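Local coordinates for DUF5624 domain-containing protein (Legionella pneumophila subsp. pneumophila, PDB 4JX2) that is of unknown function but is probably secreted, and belongs to the DUF5624 family, at residues 96-101 with 244-249; 79-84 with 257-262. All coordinates share one frame; numbering follows the deposited sequence.

Contact 1 (96-101 with 244-249); sequences LKLKQL and SKISQL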
loop_
_atom_site.group_PDB
_atom_site.type_symbol
_atom_site.label_atom_id
_atom_site.label_comp_id
_atom_site.label_asym_id
_atom_site.label_seq_id
_atom_site.Cartn_x
_atom_site.Cartn_y
_atom_site.Cartn_z
ATOM N N LEU A 96 27.982 1.125 4.518
ATOM C CA LEU A 96 27.071 2.121 5.090
ATOM C C LEU A 96 27.654 3.535 4.941
ATOM O O LEU A 96 28.774 3.804 5.394
ATOM C CB LEU A 96 26.811 1.796 6.567
ATOM C CG LEU A 96 25.818 2.661 7.328
ATOM C CD1 LEU A 96 24.372 2.497 6.808
ATOM C CD2 LEU A 96 25.850 2.309 8.774
ATOM N N LYS A 97 26.897 4.421 4.281
ATOM C CA LYS A 97 27.331 5.798 4.057
ATOM C C LYS A 97 26.597 6.751 4.989
ATOM O O LYS A 97 27.175 7.761 5.412
ATOM C CB LYS A 97 27.139 6.216 2.581
ATOM C CG LYS A 97 27.988 5.423 1.565
ATOM C CD LYS A 97 29.517 5.424 1.846
ATOM C CE LYS A 97 30.207 6.778 1.762
ATOM N NZ LYS A 97 31.525 6.774 2.455
ATOM N N LEU A 98 25.339 6.405 5.340
ATOM C CA LEU A 98 24.469 7.211 6.208
ATOM C C LEU A 98 23.437 6.326 6.914
ATOM O O LEU A 98 22.901 5.398 6.310
ATOM C CB LEU A 98 23.753 8.284 5.349
ATOM C CG LEU A 98 22.905 9.343 6.052
ATOM C CD1 LEU A 98 23.055 10.683 5.379
ATOM C CD2 LEU A 98 21.416 8.938 6.104
ATOM N N LYS A 99 23.155 6.644 8.187
ATOM C CA LYS A 99 22.141 6.020 9.039
ATOM C C LYS A 99 21.538 7.149 9.865
ATOM O O LYS A 99 22.224 7.721 10.706
ATOM C CB LYS A 99 22.721 4.882 9.901
ATOM C CG LYS A 99 21.713 4.242 10.858
ATOM C CD LYS A 99 22.203 2.881 11.357
ATOM C CE LYS A 99 22.504 2.857 12.833
ATOM N NZ LYS A 99 22.857 1.487 13.305
ATOM N N GLN A 100 20.275 7.509 9.581
ATOM C CA GLN A 100 19.600 8.608 10.269
ATOM C C GLN A 100 18.132 8.288 10.574
ATOM O O GLN A 100 17.409 7.861 9.690
ATOM C CB GLN A 100 19.697 9.884 9.399
ATOM C CG GLN A 100 19.022 11.137 9.962
ATOM C CD GLN A 100 19.796 11.865 11.024
ATOM O OE1 GLN A 100 21.002 11.684 11.190
ATOM N NE2 GLN A 100 19.124 12.759 11.731
ATOM N N LEU A 101 17.673 8.606 11.790
ATOM C CA LEU A 101 16.279 8.472 12.180
ATOM C C LEU A 101 15.446 9.654 11.630
ATOM O O LEU A 101 15.765 10.818 11.885
ATOM C CB LEU A 101 16.169 8.381 13.698
ATOM C CG LEU A 101 16.357 6.980 14.252
ATOM C CD1 LEU A 101 16.907 7.026 15.637
ATOM C CD2 LEU A 101 15.055 6.195 14.194
ATOM N N SER A 244 21.660 18.159 6.359
ATOM C CA SER A 244 23.013 18.419 6.851
ATOM C C SER A 244 23.928 17.183 6.658
ATOM O O SER A 244 25.071 17.327 6.196
ATOM C CB SER A 244 22.989 18.843 8.320
ATOM O OG SER A 244 22.303 20.065 8.555
ATOM N N LYS A 245 23.391 15.975 6.964
ATOM C CA LYS A 245 24.098 14.702 6.855
ATOM C C LYS A 245 24.286 14.257 5.401
ATOM O O LYS A 245 25.418 13.943 5.037
ATOM C CB LYS A 245 23.378 13.606 7.647
ATOM C CG LYS A 245 23.902 13.407 9.050
ATOM C CD LYS A 245 23.692 11.947 9.455
ATOM C CE LYS A 245 24.223 11.570 10.821
ATOM N NZ LYS A 245 24.137 10.101 11.054
ATOM N N ILE A 246 23.207 14.232 4.574
ATOM C CA ILE A 246 23.217 13.788 3.170
ATOM C C ILE A 246 24.031 14.724 2.242
ATOM O O ILE A 246 24.578 14.264 1.241
ATOM C CB ILE A 246 21.775 13.606 2.652
ATOM C CG1 ILE A 246 21.695 12.494 1.593
ATOM C CG2 ILE A 246 21.138 14.929 2.182
ATOM C CD1 ILE A 246 20.348 12.043 1.280
ATOM N N SER A 247 24.085 16.020 2.567
ATOM C CA SER A 247 24.828 17.021 1.823
ATOM C C SER A 247 26.310 16.698 1.775
ATOM O O SER A 247 26.946 16.931 0.748
ATOM C CB SER A 247 24.632 18.387 2.460
ATOM O OG SER A 247 23.384 18.896 2.030
ATOM N N GLN A 248 26.853 16.128 2.858
ATOM C CA GLN A 248 28.262 15.750 2.964
ATOM C C GLN A 248 28.617 14.485 2.123
ATOM O O GLN A 248 29.792 14.140 2.018
ATOM C CB GLN A 248 28.628 15.545 4.444
ATOM C CG GLN A 248 28.783 16.858 5.207
ATOM C CD GLN A 248 28.782 16.673 6.703
ATOM O OE1 GLN A 248 27.863 16.092 7.284
ATOM N NE2 GLN A 248 29.791 17.212 7.373
ATOM N N LEU A 249 27.617 13.815 1.525
ATOM C CA LEU A 249 27.790 12.605 0.720
ATOM C C LEU A 249 27.801 12.891 -0.761
ATOM O O LEU A 249 27.108 13.790 -1.223
ATOM C CB LEU A 249 26.657 11.589 0.986
ATOM C CG LEU A 249 26.471 11.065 2.394
ATOM C CD1 LEU A 249 25.247 10.230 2.470
ATOM C CD2 LEU A 249 27.643 10.243 2.832
#
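K245, on the last turns of helix 223-247, lays its side chain across strand 96-101. Its CB packs on the CD1 methyl of L98 at 3.7 Å. CG then leads past the carboxamide of Q100, and the next two carbons, CD and CE, cross it obliquely, with K245 CD 3.2 Å from Q100 OE1. The chain is extended beyond CG, so NZ reaches the backbone of the strand, where it donates a hydrogen bond of 3.1 Å to K99 O. The donor stands above the carbonyl plane, 38° out of it, and so off the lone pairs. Q100 meets this lysine because its CG is anti to the backbone N (chi1 179°) and its chain bends at chi2, turning OE1 toward the aliphatic part of K245.

Apolar packing occupies the other half of the contact. L98 has CG anti to the backbone N and pushes CD1 in among K245 CB, the backbone N of I246 and the CD1 of L249, the last 3.7 Å away. The L98 and L249 side chains cross at about a right angle. The other methyl of L249, CD2, lies 3.6 Å from K97 O. K97 and L98 form a classic beta bulge opposite I89, so both consecutive residues direct their CB atoms toward segment 244-249.

L242, one turn earlier in helix 223-247, also touches L98 and Q100, while I246 reaches I89 of strand 86-90; the C-terminal part of this helix thus packs over the antiparallel pair 86-90 and 96-101, the latter an outermost strand of the sheet within this chain.

Contact 2 (79-84 with 257-262); sequences LILFIN and KVIIRF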
loop_
_atom_site.group_PDB
_atom_site.type_symbol
_atom_site.label_atom_id
_atom_site.label_comp_id
_atom_site.label_asym_id
_atom_site.label_seq_id
_atom_site.Cartn_x
_atom_site.Cartn_y
_atom_site.Cartn_z
ATOM N N LEU A 79 21.905 2.679 -2.680
ATOM C CA LEU A 79 20.665 2.169 -2.125
ATOM C C LEU A 79 20.196 3.134 -1.064
ATOM O O LEU A 79 20.901 3.328 -0.069
ATOM C CB LEU A 79 20.891 0.772 -1.519
ATOM C CG LEU A 79 20.502 -0.477 -2.320
ATOM C CD1 LEU A 79 20.737 -1.738 -1.475
ATOM C CD2 LEU A 79 19.024 -0.452 -2.740
ATOM N N ILE A 80 19.043 3.789 -1.283
ATOM C CA ILE A 80 18.478 4.747 -0.319
ATOM C C ILE A 80 17.269 4.049 0.291
ATOM O O ILE A 80 16.282 3.824 -0.406
ATOM C CB ILE A 80 18.201 6.108 -0.998
ATOM C CG1 ILE A 80 19.547 6.692 -1.514
ATOM C CG2 ILE A 80 17.527 7.067 -0.024
ATOM C CD1 ILE A 80 19.462 7.698 -2.514
ATOM N N LEU A 81 17.408 3.589 1.569
ATOM C CA LEU A 81 16.417 2.759 2.266
ATOM C C LEU A 81 15.772 3.423 3.475
ATOM O O LEU A 81 16.411 3.578 4.525
ATOM C CB LEU A 81 17.051 1.428 2.744
ATOM C CG LEU A 81 17.926 0.618 1.786
ATOM C CD1 LEU A 81 18.703 -0.406 2.540
ATOM C CD2 LEU A 81 17.097 -0.072 0.743
ATOM N N PHE A 82 14.477 3.753 3.340
ATOM C CA PHE A 82 13.653 4.288 4.418
ATOM C C PHE A 82 12.928 3.113 4.995
ATOM O O PHE A 82 11.907 2.692 4.445
ATOM C CB PHE A 82 12.690 5.371 3.908
ATOM C CG PHE A 82 13.363 6.640 3.416
ATOM C CD1 PHE A 82 13.732 6.781 2.080
ATOM C CD2 PHE A 82 13.583 7.713 4.277
ATOM C CE1 PHE A 82 14.324 7.962 1.625
ATOM C CE2 PHE A 82 14.146 8.900 3.809
ATOM C CZ PHE A 82 14.527 9.012 2.491
ATOM N N ILE A 83 13.516 2.495 6.024
ATOM C CA ILE A 83 12.965 1.286 6.620
ATOM C C ILE A 83 12.619 1.560 8.071
ATOM O O ILE A 83 13.502 1.867 8.879
ATOM C CB ILE A 83 13.927 0.071 6.423
ATOM C CG1 ILE A 83 14.076 -0.228 4.898
ATOM C CG2 ILE A 83 13.416 -1.173 7.211
ATOM C CD1 ILE A 83 15.049 -1.251 4.509
ATOM N N ASN A 84 11.305 1.429 8.383
ATOM C CA ASN A 84 10.670 1.662 9.681
ATOM C C ASN A 84 10.742 3.148 10.023
ATOM O O ASN A 84 9.931 3.895 9.490
ATOM C CB ASN A 84 11.262 0.771 10.782
ATOM C CG ASN A 84 10.786 -0.655 10.705
ATOM O OD1 ASN A 84 9.610 -0.931 10.450
ATOM N ND2 ASN A 84 11.683 -1.597 10.971
ATOM N N LYS A 257 18.677 4.287 -6.072
ATOM C CA LYS A 257 17.650 3.267 -5.958
ATOM C C LYS A 257 16.943 3.502 -4.620
ATOM O O LYS A 257 17.539 3.232 -3.584
ATOM C CB LYS A 257 18.307 1.870 -6.058
ATOM C CG LYS A 257 19.000 1.634 -7.396
ATOM C CD LYS A 257 19.955 0.464 -7.387
ATOM C CE LYS A 257 20.375 0.112 -8.796
ATOM N NZ LYS A 257 21.414 -0.948 -8.816
ATOM N N VAL A 258 15.715 4.085 -4.632
ATOM C CA VAL A 258 14.999 4.448 -3.400
ATOM C C VAL A 258 13.901 3.430 -3.083
ATOM O O VAL A 258 13.047 3.129 -3.930
ATOM C CB VAL A 258 14.456 5.906 -3.412
ATOM C CG1 VAL A 258 13.856 6.287 -2.075
ATOM C CG2 VAL A 258 15.568 6.891 -3.763
ATOM N N ILE A 259 13.955 2.899 -1.838
ATOM C CA ILE A 259 13.007 1.949 -1.258
ATOM C C ILE A 259 12.390 2.610 -0.036
ATOM O O ILE A 259 13.115 3.045 0.873
ATOM C CB ILE A 259 13.664 0.578 -0.919
ATOM C CG1 ILE A 259 13.962 -0.219 -2.206
ATOM C CG2 ILE A 259 12.813 -0.237 0.099
ATOM C CD1 ILE A 259 14.880 -1.370 -2.005
ATOM N N ILE A 260 11.053 2.686 -0.024
ATOM C CA ILE A 260 10.297 3.252 1.090
ATOM C C ILE A 260 9.435 2.149 1.724
ATOM O O ILE A 260 8.523 1.624 1.088
ATOM C CB ILE A 260 9.466 4.494 0.677
ATOM C CG1 ILE A 260 10.397 5.635 0.154
ATOM C CG2 ILE A 260 8.579 4.954 1.843
ATOM C CD1 ILE A 260 9.743 6.777 -0.554
ATOM N N ARG A 261 9.765 1.796 2.971
ATOM C CA ARG A 261 9.068 0.847 3.851
ATOM C C ARG A 261 9.021 1.534 5.228
ATOM O O ARG A 261 9.404 0.983 6.253
ATOM C CB ARG A 261 9.775 -0.525 3.859
ATOM C CG ARG A 261 8.989 -1.625 4.561
ATOM C CD ARG A 261 9.921 -2.389 5.477
ATOM N NE ARG A 261 9.244 -3.422 6.256
ATOM C CZ ARG A 261 8.770 -3.241 7.482
ATOM N NH1 ARG A 261 8.876 -2.062 8.073
ATOM N NH2 ARG A 261 8.183 -4.240 8.125
ATOM N N PHE A 262 8.603 2.800 5.204
ATOM C CA PHE A 262 8.526 3.684 6.354
ATOM C C PHE A 262 7.203 3.520 7.114
ATOM O O PHE A 262 6.115 3.614 6.530
ATOM C CB PHE A 262 8.695 5.120 5.883
ATOM C CG PHE A 262 8.744 6.133 6.994
ATOM C CD1 PHE A 262 9.951 6.461 7.604
ATOM C CD2 PHE A 262 7.593 6.805 7.393
ATOM C CE1 PHE A 262 10.001 7.437 8.587
ATOM C CE2 PHE A 262 7.638 7.757 8.407
ATOM C CZ PHE A 262 8.841 8.081 8.979
HETATM O O HOH W 1 7.157 -2.942 11.180
#
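The F82 ring receives I259 O at its edge, in the ring plane, and V258 CG1 at the edge too, 4.1 Å from F82 CE1. I260 CG1 approaches the same ring obliquely, and L279 and V283 of helix 279-286 also pack on F82. The R261 guanidinium is met at its edge by N84 OD1, 2.7 Å from R261 NH1 in a weak, bent hydrogen bond. R261 has CG anti to the backbone N (chi1 -170°) and a bend at chi2, which bring the guanidinium beside N84. Amide and guanidinium planes stand 81° apart, although the two side chains run side by side. A water in the guanidinium plane donates to N84 OD1 and weakly accepts from R261 NH2. The firmer hold on R261 lies elsewhere: NE donates to A302 O, and the side chain packs on Y301 of the second subunit. The F262 ring is approached obliquely by N84 O.

Strands 79-84 and 257-262 are parallel neighbours in a mixed five-stranded sheet, the axes of the two segments 4.1 Å apart at an angle of 15°. The chain continues from 257-262 through helix 279-286 to the parallel strand 296-298, a beta-alpha-beta crossover. Five backbone hydrogen bonds join the pair, from I80 N to K257 O (2.8 Å) through I259 N to I80 O, F82 N to I259 O and R261 N to F82 O, ending with N84 N to R261 O.

I80, F82, V258 and I260 share one face of the sheet. On the opposite face L81 and I259 lie side by side, with L81 CD2 3.8 Å from I259 CD1, and Y318, Y321 and V325 of helix 315-339 pack against L79, I83 and I259. K257, also here, extends away from strand 79-84, its NZ bound by Q74 O, E76 O and N322 OD1.

Overall arrangement
Contacts 1 and 2 both reach one mixed sheet of order 96-101, 86-90, 79-84, 257-262, 296-298. Their centres are 14 Å apart and their nearest atoms about 6 Å, without touching. Strand 86-90 lies between them, antiparallel to both 79-84 and 96-101. Along the chain the segments come as 79-84, 96-101, 244-249, 257-262: after two N-terminal helices come three strands, a long, largely helical excursion follows, and helix 223-247 packs at the edge before the chain inserts 257-262 beside 79-84. Contact 1 thus fastens the returning helix to one side of the sheet, and contact 2 joins the early strands to the later parallel ones at its centre.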